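Local atomic coordinates of internalin C2 (PDB entry 4FHO), a protein that is a leucine-rich-repeat member of the internalin family, probably taking part in adhesion of Listeria to host cells or their invasion. Residues L178-S192 against L200-S214. Numbering follows the deposited sequence.
Sequences LSKLTTLRADDNKIS and LPNLIEVHLKDNQIS. With SO4 (sulfate ion), chain C.
R185 and H207 are paired in register where strands 183-185 and 205-207 run parallel, their axes 4.7 Å apart at an angle of 9°, with L184 N donating to E205 O and H207 N to L184 O. T183, R185, E205 and H207 share one face of the sheet. There the carboxylate of E205 meets the edge of the R185 guanidinium nearly coplanar with it, and a single oxygen, OE2, takes both NE (2.8 Å) and NH2 (2.9 Å) in a salt bridge. The extended E205 chain, its CG anti to the backbone N (chi1 171°), carries OE2 there past T183 CG2. R185 NH1 and NH2 donate to a sulfate, probably from the crystallisation liquor, while the H207 ring lies alongside, 4° from parallel to the guanidinium. Two residues beyond R185, D187 OD1 accepts K209 N (2.7 Å) from above the carboxylate plane, and a water joins D187 OD2 to H207 ND1.

In the loop after the strands, N211 reaches across to the preceding coil: ND2 gives a hydrogen bond to A186 O (2.9 Å) and OD1 accepts I191 N (3.0 Å). N189 ND2 approaches A186 O from the opposite face and also bonds I164 O, extending the asparagine pattern of leucine-rich repeats one coil further back. Among the buried residues, L208 CD2 packs on A186 CB and I191 CD1. The asparagine amides thus satisfy A186 O and I191 N, tying successive coils together beyond the strands.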
loop_
_atom_site.group_PDB
_atom_site.type_symbol
_atom_site.label_atom_id
_atom_site.label_comp_id
_atom_site.label_asym_id
_atom_site.label_seq_id
_atom_site.Cartn_x
_atom_site.Cartn_y
_atom_site.Cartn_z
ATOM N N LEU A 178 -8.144 -16.052 4.278
ATOM C CA LEU A 178 -6.762 -15.541 4.232
ATOM C C LEU A 178 -5.880 -16.393 5.156
ATOM O O LEU A 178 -5.418 -15.940 6.196
ATOM C CB LEU A 178 -6.707 -14.046 4.589
ATOM C CG LEU A 178 -7.707 -13.116 3.904
ATOM C CD1 LEU A 178 -7.368 -11.668 4.218
ATOM C CD2 LEU A 178 -7.779 -13.370 2.405
ATOM N N SER A 179 -5.649 -17.635 4.732
ATOM C CA SER A 179 -5.033 -18.678 5.574
ATOM C C SER A 179 -3.536 -18.496 5.827
ATOM O O SER A 179 -2.996 -19.136 6.732
ATOM C CB SER A 179 -5.303 -20.074 4.995
ATOM O OG SER A 179 -4.755 -20.212 3.697
ATOM N N LYS A 180 -2.868 -17.633 5.058
ATOM C CA LYS A 180 -1.454 -17.298 5.316
ATOM C C LYS A 180 -1.222 -16.197 6.360
ATOM O O LYS A 180 -0.060 -15.938 6.699
ATOM C CB LYS A 180 -0.737 -16.956 4.005
ATOM C CG LYS A 180 -0.738 -18.090 2.991
ATOM C CD LYS A 180 0.086 -17.713 1.775
ATOM C CE LYS A 180 0.017 -18.775 0.697
ATOM N NZ LYS A 180 0.641 -18.266 -0.555
ATOM N N LEU A 181 -2.283 -15.555 6.870
ATOM C CA LEU A 181 -2.122 -14.425 7.809
ATOM C C LEU A 181 -1.436 -14.825 9.115
ATOM O O LEU A 181 -1.925 -15.716 9.824
ATOM C CB LEU A 181 -3.456 -13.751 8.178
ATOM C CG LEU A 181 -4.090 -12.719 7.255
ATOM C CD1 LEU A 181 -5.384 -12.249 7.892
ATOM C CD2 LEU A 181 -3.166 -11.544 6.965
ATOM N N THR A 182 -0.315 -14.167 9.412
ATOM C CA THR A 182 0.362 -14.270 10.708
ATOM C C THR A 182 0.118 -13.065 11.631
ATOM O O THR A 182 0.206 -13.220 12.855
ATOM C CB THR A 182 1.875 -14.519 10.538
ATOM O OG1 THR A 182 2.420 -13.564 9.624
ATOM C CG2 THR A 182 2.128 -15.921 10.008
ATOM N N THR A 183 -0.180 -11.886 11.071
ATOM C CA THR A 183 -0.484 -10.691 11.858
ATOM C C THR A 183 -1.778 -10.045 11.391
ATOM O O THR A 183 -1.948 -9.764 10.187
ATOM C CB THR A 183 0.664 -9.671 11.789
ATOM O OG1 THR A 183 1.868 -10.282 12.266
ATOM C CG2 THR A 183 0.342 -8.420 12.615
ATOM N N LEU A 184 -2.698 -9.844 12.337
ATOM C CA LEU A 184 -3.878 -9.018 12.136
ATOM C C LEU A 184 -3.837 -7.943 13.197
ATOM O O LEU A 184 -3.959 -8.243 14.377
ATOM C CB LEU A 184 -5.183 -9.802 12.245
ATOM C CG LEU A 184 -6.469 -8.970 12.095
ATOM C CD1 LEU A 184 -6.541 -8.317 10.716
ATOM C CD2 LEU A 184 -7.718 -9.796 12.351
ATOM N N ARG A 185 -3.680 -6.690 12.770
ATOM C CA ARG A 185 -3.736 -5.548 13.666
ATOM C C ARG A 185 -5.007 -4.773 13.367
ATOM O O ARG A 185 -5.162 -4.251 12.263
ATOM C CB ARG A 185 -2.508 -4.683 13.487
ATOM C CG ARG A 185 -1.267 -5.329 14.070
ATOM C CD ARG A 185 -0.105 -4.391 13.917
ATOM N NE ARG A 185 1.078 -4.893 14.593
ATOM C CZ ARG A 185 2.209 -4.210 14.747
ATOM N NH1 ARG A 185 2.356 -2.970 14.257
ATOM N NH2 ARG A 185 3.219 -4.783 15.379
ATOM N N ALA A 186 -5.916 -4.732 14.342
ATOM C CA ALA A 186 -7.255 -4.169 14.166
ATOM C C ALA A 186 -7.741 -3.371 15.376
ATOM O O ALA A 186 -8.950 -3.311 15.621
ATOM C CB ALA A 186 -8.236 -5.278 13.808
ATOM N N ASP A 187 -6.811 -2.696 16.074
ATOM C CA ASP A 187 -7.173 -1.839 17.229
ATOM C C ASP A 187 -8.082 -0.685 16.767
ATOM O O ASP A 187 -7.820 -0.097 15.732
ATOM C CB ASP A 187 -5.936 -1.227 17.918
ATOM C CG ASP A 187 -5.088 -2.249 18.684
ATOM O OD1 ASP A 187 -5.539 -3.387 18.907
ATOM O OD2 ASP A 187 -3.955 -1.900 19.100
ATOM N N ASP A 188 -9.131 -0.388 17.540
ATOM C CA ASP A 188 -9.988 0.794 17.338
ATOM C C ASP A 188 -10.805 0.653 16.039
ATOM O O ASP A 188 -10.554 1.299 15.034
ATOM C CB ASP A 188 -9.179 2.115 17.459
ATOM C CG ASP A 188 -10.068 3.370 17.574
ATOM O OD1 ASP A 188 -11.313 3.307 17.470
ATOM O OD2 ASP A 188 -9.494 4.463 17.730
ATOM N N ASN A 189 -11.773 -0.247 16.115
ATOM C CA ASN A 189 -12.721 -0.553 15.057
ATOM C C ASN A 189 -14.093 -0.819 15.726
ATOM O O ASN A 189 -14.293 -0.411 16.877
ATOM C CB ASN A 189 -12.173 -1.727 14.233
ATOM C CG ASN A 189 -11.254 -1.281 13.124
ATOM O OD1 ASN A 189 -11.676 -0.584 12.194
ATOM N ND2 ASN A 189 -10.002 -1.698 13.196
ATOM N N LYS A 190 -15.025 -1.446 15.024
ATOM C CA LYS A 190 -16.336 -1.792 15.572
ATOM C C LYS A 190 -16.540 -3.306 15.524
ATOM O O LYS A 190 -17.621 -3.779 15.210
ATOM C CB LYS A 190 -17.431 -1.038 14.797
ATOM C CG LYS A 190 -17.318 0.481 14.850
ATOM C CD LYS A 190 -17.882 1.047 16.152
ATOM C CE LYS A 190 -17.406 2.471 16.414
ATOM N NZ LYS A 190 -17.634 3.387 15.260
ATOM N N ILE A 191 -15.502 -4.065 15.891
ATOM C CA ILE A 191 -15.535 -5.526 15.812
ATOM C C ILE A 191 -16.196 -6.065 17.095
ATOM O O ILE A 191 -15.833 -5.653 18.205
ATOM C CB ILE A 191 -14.107 -6.111 15.597
ATOM C CG1 ILE A 191 -13.522 -5.618 14.253
ATOM C CG2 ILE A 191 -14.111 -7.637 15.641
ATOM C CD1 ILE A 191 -12.017 -5.792 14.105
ATOM N N SER A 192 -17.186 -6.945 16.937
ATOM C CA SER A 192 -17.770 -7.712 18.065
ATOM C C SER A 192 -17.694 -9.232 17.955
ATOM O O SER A 192 -17.662 -9.902 18.977
ATOM C CB SER A 192 -19.227 -7.290 18.303
ATOM O OG SER A 192 -19.982 -7.376 17.114
ATOM N N LEU A 200 -8.070 -19.142 10.658
ATOM C CA LEU A 200 -6.750 -18.561 10.359
ATOM C C LEU A 200 -5.707 -19.211 11.286
ATOM O O LEU A 200 -5.363 -18.639 12.332
ATOM C CB LEU A 200 -6.802 -17.034 10.519
ATOM C CG LEU A 200 -7.862 -16.303 9.686
ATOM C CD1 LEU A 200 -7.812 -14.803 9.935
ATOM C CD2 LEU A 200 -7.713 -16.589 8.202
ATOM N N PRO A 201 -5.214 -20.422 10.920
ATOM C CA PRO A 201 -4.356 -21.189 11.852
ATOM C C PRO A 201 -2.936 -20.654 12.110
ATOM O O PRO A 201 -2.328 -21.007 13.126
ATOM C CB PRO A 201 -4.299 -22.576 11.197
ATOM C CG PRO A 201 -4.479 -22.312 9.747
ATOM C CD PRO A 201 -5.491 -21.206 9.696
ATOM N N ASN A 202 -2.420 -19.804 11.221
ATOM C CA ASN A 202 -1.047 -19.314 11.327
ATOM C C ASN A 202 -0.909 -17.993 12.098
ATOM O O ASN A 202 0.203 -17.480 12.191
ATOM C CB ASN A 202 -0.408 -19.241 9.932
ATOM C CG ASN A 202 -0.386 -20.594 9.242
ATOM O OD1 ASN A 202 0.342 -21.490 9.653
ATOM N ND2 ASN A 202 -1.204 -20.758 8.205
ATOM N N LEU A 203 -2.009 -17.472 12.673
ATOM C CA LEU A 203 -1.998 -16.200 13.413
ATOM C C LEU A 203 -1.049 -16.271 14.608
ATOM O O LEU A 203 -1.157 -17.179 15.456
ATOM C CB LEU A 203 -3.400 -15.774 13.888
ATOM C CG LEU A 203 -4.360 -15.131 12.897
ATOM C CD1 LEU A 203 -5.726 -15.006 13.548
ATOM C CD2 LEU A 203 -3.846 -13.760 12.463
ATOM N N ILE A 204 -0.084 -15.349 14.608
ATOM C CA ILE A 204 0.879 -15.161 15.680
ATOM C C ILE A 204 0.481 -13.971 16.567
ATOM O O ILE A 204 0.533 -14.071 17.799
ATOM C CB ILE A 204 2.313 -14.951 15.122
ATOM C CG1 ILE A 204 2.717 -16.103 14.185
ATOM C CG2 ILE A 204 3.316 -14.837 16.269
ATOM C CD1 ILE A 204 4.116 -15.966 13.610
ATOM N N GLU A 205 0.084 -12.867 15.947
ATOM C CA GLU A 205 -0.162 -11.591 16.627
ATOM C C GLU A 205 -1.521 -11.071 16.181
ATOM O O GLU A 205 -1.732 -10.853 14.988
ATOM C CB GLU A 205 0.959 -10.604 16.273
ATOM C CG GLU A 205 0.768 -9.158 16.723
ATOM C CD GLU A 205 2.003 -8.306 16.466
ATOM O OE1 GLU A 205 3.045 -8.578 17.091
ATOM O OE2 GLU A 205 1.940 -7.358 15.652
ATOM N N VAL A 206 -2.439 -10.908 17.134
ATOM C CA VAL A 206 -3.773 -10.374 16.887
ATOM C C VAL A 206 -3.983 -9.176 17.804
ATOM O O VAL A 206 -3.990 -9.324 19.008
ATOM C CB VAL A 206 -4.861 -11.427 17.090
ATOM C CG1 VAL A 206 -6.222 -10.893 16.644
ATOM C CG2 VAL A 206 -4.538 -12.674 16.283
ATOM N N HIS A 207 -4.111 -7.980 17.245
ATOM C CA HIS A 207 -4.334 -6.768 18.036
ATOM C C HIS A 207 -5.774 -6.355 17.853
ATOM O O HIS A 207 -6.185 -5.967 16.750
ATOM C CB HIS A 207 -3.362 -5.653 17.650
ATOM C CG HIS A 207 -1.944 -5.832 18.155
ATOM N ND1 HIS A 207 -1.017 -4.856 18.030
ATOM C CD2 HIS A 207 -1.316 -6.881 18.786
ATOM C CE1 HIS A 207 0.144 -5.279 18.559
ATOM N NE2 HIS A 207 -0.044 -6.511 19.031
ATOM N N LEU A 208 -6.560 -6.437 18.931
ATOM C CA LEU A 208 -8.002 -6.136 18.915
ATOM C C LEU A 208 -8.430 -5.190 20.047
ATOM O O LEU A 208 -9.557 -5.261 20.499
ATOM C CB LEU A 208 -8.799 -7.450 18.950
ATOM C CG LEU A 208 -8.718 -8.361 17.714
ATOM C CD1 LEU A 208 -9.251 -9.746 18.050
ATOM C CD2 LEU A 208 -9.460 -7.814 16.518
ATOM N N LYS A 209 -7.557 -4.253 20.447
ATOM C CA LYS A 209 -7.883 -3.263 21.500
ATOM C C LYS A 209 -8.997 -2.321 21.028
ATOM O O LYS A 209 -9.137 -2.122 19.850
ATOM C CB LYS A 209 -6.660 -2.412 21.888
ATOM C CG LYS A 209 -5.506 -3.219 22.466
ATOM C CD LYS A 209 -4.260 -2.388 22.730
ATOM C CE LYS A 209 -4.461 -1.372 23.826
ATOM N NZ LYS A 209 -3.172 -1.015 24.485
ATOM N N ASP A 210 -9.777 -1.779 21.966
ATOM C CA ASP A 210 -10.860 -0.803 21.680
ATOM C C ASP A 210 -11.821 -1.288 20.584
ATOM O O ASP A 210 -12.150 -0.569 19.643
ATOM C CB ASP A 210 -10.276 0.592 21.373
ATOM C CG ASP A 210 -9.705 1.266 22.609
ATOM O OD1 ASP A 210 -10.475 1.939 23.324
ATOM O OD2 ASP A 210 -8.493 1.121 22.871
ATOM N N ASN A 211 -12.229 -2.545 20.720
ATOM C CA ASN A 211 -13.315 -3.138 19.959
ATOM C C ASN A 211 -14.369 -3.567 20.987
ATOM O O ASN A 211 -14.230 -3.248 22.164
ATOM C CB ASN A 211 -12.765 -4.288 19.114
ATOM C CG ASN A 211 -12.085 -3.806 17.849
ATOM O OD1 ASN A 211 -12.747 -3.356 16.897
ATOM N ND2 ASN A 211 -10.763 -3.904 17.818
ATOM N N GLN A 212 -15.433 -4.237 20.548
ATOM C CA GLN A 212 -16.576 -4.573 21.411
ATOM C C GLN A 212 -16.763 -6.089 21.441
ATOM O O GLN A 212 -17.813 -6.598 21.064
ATOM C CB GLN A 212 -17.841 -3.838 20.916
ATOM C CG GLN A 212 -17.702 -2.313 20.928
ATOM C CD GLN A 212 -17.259 -1.731 19.594
ATOM O OE1 GLN A 212 -17.989 -1.821 18.602
ATOM N NE2 GLN A 212 -16.074 -1.108 19.565
ATOM N N ILE A 213 -15.734 -6.783 21.928
ATOM C CA ILE A 213 -15.621 -8.248 21.875
ATOM C C ILE A 213 -15.958 -8.858 23.245
ATOM O O ILE A 213 -15.385 -8.457 24.257
ATOM C CB ILE A 213 -14.205 -8.671 21.416
ATOM C CG1 ILE A 213 -13.958 -8.227 19.962
ATOM C CG2 ILE A 213 -14.009 -10.179 21.534
ATOM C CD1 ILE A 213 -12.509 -8.259 19.528
ATOM N N SER A 214 -16.900 -9.806 23.255
ATOM C CA SER A 214 -17.324 -10.571 24.447
ATOM C C SER A 214 -16.787 -12.009 24.483
ATOM O O SER A 214 -16.458 -12.516 25.560
ATOM C CB SER A 214 -18.858 -10.663 24.502
ATOM O OG SER A 214 -19.457 -9.404 24.741
HETATM S S SO4 C . 5.665 -1.703 14.652
HETATM O O1 SO4 C . 5.956 -1.250 16.040
HETATM O O2 SO4 C . 4.440 -1.029 14.159
HETATM O O3 SO4 C . 6.797 -1.375 13.747
HETATM O O4 SO4 C . 5.463 -3.171 14.659
HETATM O O HOH W 1 -3.380 -18.109 9.300
HETATM O O HOH W 2 -1.718 -2.074 17.221
#